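Local atomic coordinates of enoyl-CoA hydratase, EchA12_1 (Mycobacterium marinum M, PDB entry 3QRE), a protein that is probably an enoyl-CoA hydratase of the crotonase-like family, acting on coenzyme A thioesters in fatty acid metabolism. Residues G139-I144 with A161-V166; Q148-D153 with F176-I181. One frame throughout, in Å; residues are numbered along the deposited sequence.

Interaction 1. Residues G139-I144 with A161-V166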
loop_
_atom_site.group_PDB
_atom_site.type_symbol
_atom_site.label_atom_id
_atom_site.label_comp_id
_atom_site.label_asym_id
_atom_site.label_seq_id
_atom_site.Cartn_x
_atom_site.Cartn_y
_atom_site.Cartn_z
ATOM N N GLY A 139 -14.081 -19.959 -3.899
ATOM C CA GLY A 139 -15.155 -19.853 -2.896
ATOM C C GLY A 139 -14.551 -19.553 -1.529
ATOM O O GLY A 139 -13.358 -19.180 -1.463
ATOM N N PRO A 140 -15.352 -19.726 -0.436
ATOM C CA PRO A 140 -14.934 -19.362 0.930
ATOM C C PRO A 140 -13.427 -19.477 1.262
ATOM O O PRO A 140 -12.829 -20.549 1.186
ATOM C CB PRO A 140 -15.827 -20.253 1.819
ATOM C CG PRO A 140 -17.139 -20.425 0.973
ATOM C CD PRO A 140 -16.797 -20.060 -0.469
ATOM N N CYS A 141 -12.843 -18.341 1.634
ATOM C CA CYS A 141 -11.417 -18.232 1.968
ATOM C C CYS A 141 -11.284 -17.597 3.378
ATOM O O CYS A 141 -11.386 -16.378 3.555
ATOM C CB CYS A 141 -10.732 -17.389 0.890
ATOM S SG CYS A 141 -8.944 -17.161 1.025
ATOM N N VAL A 142 -11.075 -18.435 4.389
ATOM C CA VAL A 142 -11.297 -18.017 5.776
ATOM C C VAL A 142 -10.230 -18.574 6.695
ATOM O O VAL A 142 -9.816 -19.738 6.551
ATOM C CB VAL A 142 -12.716 -18.455 6.281
ATOM C CG1 VAL A 142 -12.919 -18.143 7.774
ATOM C CG2 VAL A 142 -13.826 -17.792 5.436
ATOM N N GLY A 143 -9.806 -17.749 7.651
ATOM C CA GLY A 143 -8.847 -18.176 8.647
ATOM C C GLY A 143 -7.542 -18.549 7.982
ATOM O O GLY A 143 -7.000 -17.793 7.148
ATOM N N ILE A 144 -7.051 -19.724 8.341
ATOM C CA ILE A 144 -5.835 -20.265 7.781
ATOM C C ILE A 144 -5.884 -20.326 6.237
ATOM O O ILE A 144 -4.850 -20.152 5.576
ATOM C CB ILE A 144 -5.503 -21.630 8.421
ATOM C CG1 ILE A 144 -4.411 -22.377 7.636
ATOM C CG2 ILE A 144 -6.766 -22.457 8.514
ATOM C CD1 ILE A 144 -3.289 -22.974 8.520
ATOM N N ALA A 161 -16.947 -14.796 -4.156
ATOM C CA ALA A 161 -16.244 -15.637 -3.174
ATOM C C ALA A 161 -16.058 -14.873 -1.858
ATOM O O ALA A 161 -15.683 -13.704 -1.873
ATOM C CB ALA A 161 -14.929 -16.107 -3.716
ATOM N N LYS A 162 -16.365 -15.525 -0.735
ATOM C CA LYS A 162 -16.305 -14.895 0.597
ATOM C C LYS A 162 -14.942 -15.021 1.278
ATOM O O LYS A 162 -14.329 -16.105 1.285
ATOM C CB LYS A 162 -17.367 -15.468 1.544
ATOM C CG LYS A 162 -18.827 -15.292 1.063
ATOM C CD LYS A 162 -19.753 -14.971 2.241
ATOM C CE LYS A 162 -21.129 -14.535 1.761
ATOM N NZ LYS A 162 -21.911 -15.700 1.243
ATOM N N PHE A 163 -14.494 -13.911 1.868
ATOM C CA PHE A 163 -13.256 -13.885 2.636
ATOM C C PHE A 163 -13.558 -13.416 4.035
ATOM O O PHE A 163 -14.439 -12.574 4.229
ATOM C CB PHE A 163 -12.255 -12.899 2.021
ATOM C CG PHE A 163 -11.891 -13.194 0.599
ATOM C CD1 PHE A 163 -10.631 -13.669 0.287
ATOM C CD2 PHE A 163 -12.806 -12.988 -0.435
ATOM C CE1 PHE A 163 -10.277 -13.950 -1.041
ATOM C CE2 PHE A 163 -12.459 -13.264 -1.747
ATOM C CZ PHE A 163 -11.187 -13.742 -2.052
ATOM N N ALA A 164 -12.830 -13.946 5.007
ATOM C CA ALA A 164 -12.911 -13.433 6.374
ATOM C C ALA A 164 -11.624 -13.729 7.107
ATOM O O ALA A 164 -11.145 -14.871 7.101
ATOM C CB ALA A 164 -14.094 -14.017 7.128
ATOM N N ALA A 165 -11.068 -12.692 7.720
ATOM C CA ALA A 165 -9.889 -12.823 8.568
ATOM C C ALA A 165 -10.317 -13.191 10.013
ATOM O O ALA A 165 -10.132 -12.410 10.949
ATOM C CB ALA A 165 -9.055 -11.522 8.528
ATOM N N VAL A 166 -10.913 -14.376 10.163
ATOM C CA VAL A 166 -11.403 -14.899 11.454
ATOM C C VAL A 166 -10.413 -15.928 11.979
ATOM O O VAL A 166 -10.079 -16.886 11.286
ATOM C CB VAL A 166 -12.798 -15.564 11.326
ATOM C CG1 VAL A 166 -13.181 -16.289 12.603
ATOM C CG2 VAL A 166 -13.857 -14.518 11.012
#
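C141 and V142 pair in parallel with F163 and A164. Three backbone hydrogen bonds join the strands. The shortest runs from C141 N to K162 O (2.7 Å). The others run from A164 N to C141 O and from G143 N to A164 O. C141 O also receives the CA-H of F163.

The buried face carries C141 and F163, and here the fit is tight. C141 CB lies 3.8 Å from F163 CD1, approaching the ring obliquely. The sulfur lies anti to the backbone N (chi1 -177°), which brings C141 SG to 4.8 Å from the F163 ring centroid in an oblique sulfur-aromatic contact. At the start of the pair, A161 CB abuts the backbone of G139. G143 is close-packed too, with its CA 3.2 Å from V166 O. That oxygen leaves little room for a side chain, and the positive phi (62°) also favours glycine. G143 is the N-cap of helix 144-151. In crotonases the turn into this helix supplies one N-H of the oxyanion hole, and the same role is plausible here.

The other face is looser. V142 CG2 meets A164 CB at 4.1 Å, and V142 CG1 comes only to 4.4 Å from V166 CB. K162 is exposed, and the end of its chain leads away from G139-I144.

The pair forms the middle of a small sheet. Strand 88-89 hydrogen-bonds to P140 and V142, and strand 200-202 borders F163, with F201 meeting its ring. L146 and A149 of helix 144-151 cover C141, while Y235 of the second subunit packs on V166.

Interaction 2. Residues Q148-D153 with F176-I181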
loop_
_atom_site.group_PDB
_atom_site.type_symbol
_atom_site.label_atom_id
_atom_site.label_comp_id
_atom_site.label_asym_id
_atom_site.label_seq_id
_atom_site.Cartn_x
_atom_site.Cartn_y
_atom_site.Cartn_z
ATOM N N GLN A 148 -2.988 -18.872 3.872
ATOM C CA GLN A 148 -2.354 -19.607 2.783
ATOM C C GLN A 148 -2.491 -18.933 1.409
ATOM O O GLN A 148 -1.532 -18.948 0.637
ATOM C CB GLN A 148 -2.857 -21.050 2.678
ATOM C CG GLN A 148 -1.935 -22.071 3.353
ATOM C CD GLN A 148 -0.491 -22.147 2.791
ATOM O OE1 GLN A 148 -0.086 -21.481 1.810
ATOM N NE2 GLN A 148 0.296 -22.969 3.448
ATOM N N ALA A 149 -3.676 -18.388 1.111
ATOM C CA ALA A 149 -3.922 -17.672 -0.146
ATOM C C ALA A 149 -2.979 -16.501 -0.250
ATOM O O ALA A 149 -2.339 -16.326 -1.279
ATOM C CB ALA A 149 -5.387 -17.200 -0.257
ATOM N N LEU A 150 -2.850 -15.740 0.847
ATOM C CA LEU A 150 -2.031 -14.525 0.849
ATOM C C LEU A 150 -0.546 -14.800 0.784
ATOM O O LEU A 150 0.216 -13.911 0.399
ATOM C CB LEU A 150 -2.351 -13.653 2.068
ATOM C CG LEU A 150 -3.777 -13.099 2.208
ATOM C CD1 LEU A 150 -3.817 -12.102 3.352
ATOM C CD2 LEU A 150 -4.286 -12.444 0.908
ATOM N N MET A 151 -0.128 -16.024 1.139
ATOM C CA MET A 151 1.294 -16.425 1.013
ATOM C C MET A 151 1.672 -16.722 -0.448
ATOM O O MET A 151 2.870 -16.724 -0.825
ATOM C CB MET A 151 1.658 -17.636 1.919
ATOM C CG MET A 151 1.569 -17.345 3.399
ATOM S SD MET A 151 2.595 -15.912 3.927
ATOM C CE MET A 151 2.039 -15.878 5.660
ATOM N N CYS A 152 0.651 -16.965 -1.262
ATOM C CA CYS A 152 0.870 -17.219 -2.670
ATOM C C CYS A 152 1.357 -15.963 -3.400
ATOM O O CYS A 152 1.178 -14.846 -2.934
ATOM C CB CYS A 152 -0.401 -17.801 -3.322
ATOM S SG CYS A 152 -0.857 -19.408 -2.623
ATOM N N ASP A 153 1.991 -16.159 -4.547
ATOM C CA ASP A 153 2.526 -15.035 -5.318
ATOM C C ASP A 153 1.411 -14.173 -5.890
ATOM O O ASP A 153 1.460 -12.948 -5.802
ATOM C CB ASP A 153 3.434 -15.575 -6.427
ATOM C CG ASP A 153 4.630 -16.301 -5.861
ATOM O OD1 ASP A 153 5.570 -15.621 -5.478
ATOM O OD2 ASP A 153 4.651 -17.537 -5.744
ATOM N N PHE A 176 5.197 -14.949 11.292
ATOM C CA PHE A 176 5.063 -14.998 9.832
ATOM C C PHE A 176 3.665 -15.469 9.385
ATOM O O PHE A 176 3.496 -15.905 8.247
ATOM C CB PHE A 176 6.164 -15.843 9.165
ATOM C CG PHE A 176 7.573 -15.422 9.517
ATOM C CD1 PHE A 176 8.336 -16.180 10.409
ATOM C CD2 PHE A 176 8.131 -14.293 8.965
ATOM C CE1 PHE A 176 9.629 -15.806 10.754
ATOM C CE2 PHE A 176 9.426 -13.902 9.300
ATOM C CZ PHE A 176 10.176 -14.663 10.202
ATOM N N GLY A 177 2.675 -15.391 10.278
ATOM C CA GLY A 177 1.296 -15.719 9.918
ATOM C C GLY A 177 0.516 -14.523 9.360
ATOM O O GLY A 177 1.098 -13.607 8.784
ATOM N N ILE A 178 -0.802 -14.528 9.547
ATOM C CA ILE A 178 -1.683 -13.481 9.019
ATOM C C ILE A 178 -1.320 -12.060 9.528
ATOM O O ILE A 178 -1.476 -11.067 8.803
ATOM C CB ILE A 178 -3.154 -13.776 9.391
ATOM C CG1 ILE A 178 -4.114 -12.916 8.569
ATOM C CG2 ILE A 178 -3.389 -13.550 10.932
ATOM C CD1 ILE A 178 -4.118 -13.244 7.083
ATOM N N SER A 179 -0.830 -11.940 10.755
ATOM C CA SER A 179 -0.566 -10.591 11.280
ATOM C C SER A 179 0.719 -10.033 10.664
ATOM O O SER A 179 0.992 -8.844 10.759
ATOM C CB SER A 179 -0.481 -10.602 12.791
ATOM O OG SER A 179 0.730 -11.229 13.166
ATOM N N TRP A 180 1.475 -10.910 10.011
ATOM C CA TRP A 180 2.646 -10.542 9.225
ATOM C C TRP A 180 2.240 -10.195 7.774
ATOM O O TRP A 180 2.446 -9.057 7.326
ATOM C CB TRP A 180 3.648 -11.702 9.250
ATOM C CG TRP A 180 4.902 -11.477 8.476
ATOM C CD1 TRP A 180 5.963 -10.681 8.849
ATOM C CD2 TRP A 180 5.277 -12.075 7.212
ATOM N NE1 TRP A 180 6.956 -10.745 7.894
ATOM C CE2 TRP A 180 6.568 -11.592 6.887
ATOM C CE3 TRP A 180 4.648 -12.960 6.329
ATOM C CZ2 TRP A 180 7.244 -11.970 5.718
ATOM C CZ3 TRP A 180 5.328 -13.337 5.157
ATOM C CH2 TRP A 180 6.613 -12.850 4.878
ATOM N N ILE A 181 1.659 -11.161 7.049
ATOM C CA ILE A 181 1.358 -10.966 5.629
ATOM C C ILE A 181 0.277 -9.908 5.346
ATOM O O ILE A 181 0.439 -9.063 4.463
ATOM C CB ILE A 181 1.055 -12.346 4.906
ATOM C CG1 ILE A 181 1.086 -12.193 3.366
ATOM C CG2 ILE A 181 -0.227 -13.054 5.475
ATOM C CD1 ILE A 181 2.464 -11.644 2.864
#
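L150 of helix 144-151 and the neighbouring M151 pack against F176, G177 and the first turn of helix 178-185.

The aliphatic contacts centre on L150 and I181. L150 CB lies 4.0 Å from I181 CG1, and the same CG1 sits 3.5 Å from the backbone oxygen L150 O. I181 carries CG1 anti to its N (chi1 -166°), directing this branch to L150 while CG2 faces M151. Farther along, the methyls L150 CD1 and I178 CD1 meet at 3.9 Å, the two side chains crossing at a slant.

Sulfur and methyl contacts belong to M151. Its chain bends at chi2 (-56°), carrying SD and CE across to 176-181. M151 SD comes to the edge of the W180 six-membered ring, near its plane and 4.0 Å from W180 CZ3. This is a Met-aromatic contact made at the rim and not over a face. M151 CE fits against I181 CG2 at 3.6 Å and also faces F176 O, at a spacing too tight to carry weight.

Within 176-181 the edge of the F176 ring, through CD2, stands over the rim of one face of W180. G177, the N-cap, turns its O to both W180 N and I181 N.

This is a helix-helix contact of the crotonase-like fold, set where subunits meet. L182 and L185 of helix 178-185 extend the packing on L150, and L146 and T147 of helix 144-151 touch I178. H124 stacks on F176, while W188 of the third subunit packs on W180 and I181.

The two contacts have centres about 13 Å apart. Their segments alternate along the chain: 139-144, 148-153, 161-166, then 176-181. Strand 141-142 runs through G143 directly into helix 144-151, so interaction 1 lies at the start of this helix and interaction 2 farther along it, around L150 and M151. They touch where C141 SG meets A149 CB at 3.8 Å. Interaction 1 belongs to the four-stranded sheet, whereas interaction 2 joins two helices. Together they place helix 144-151 between that small sheet and helix 178-185, within the crotonase-like fold. Interaction 1 has the second subunit beside it, and interaction 2 borders both the second and third.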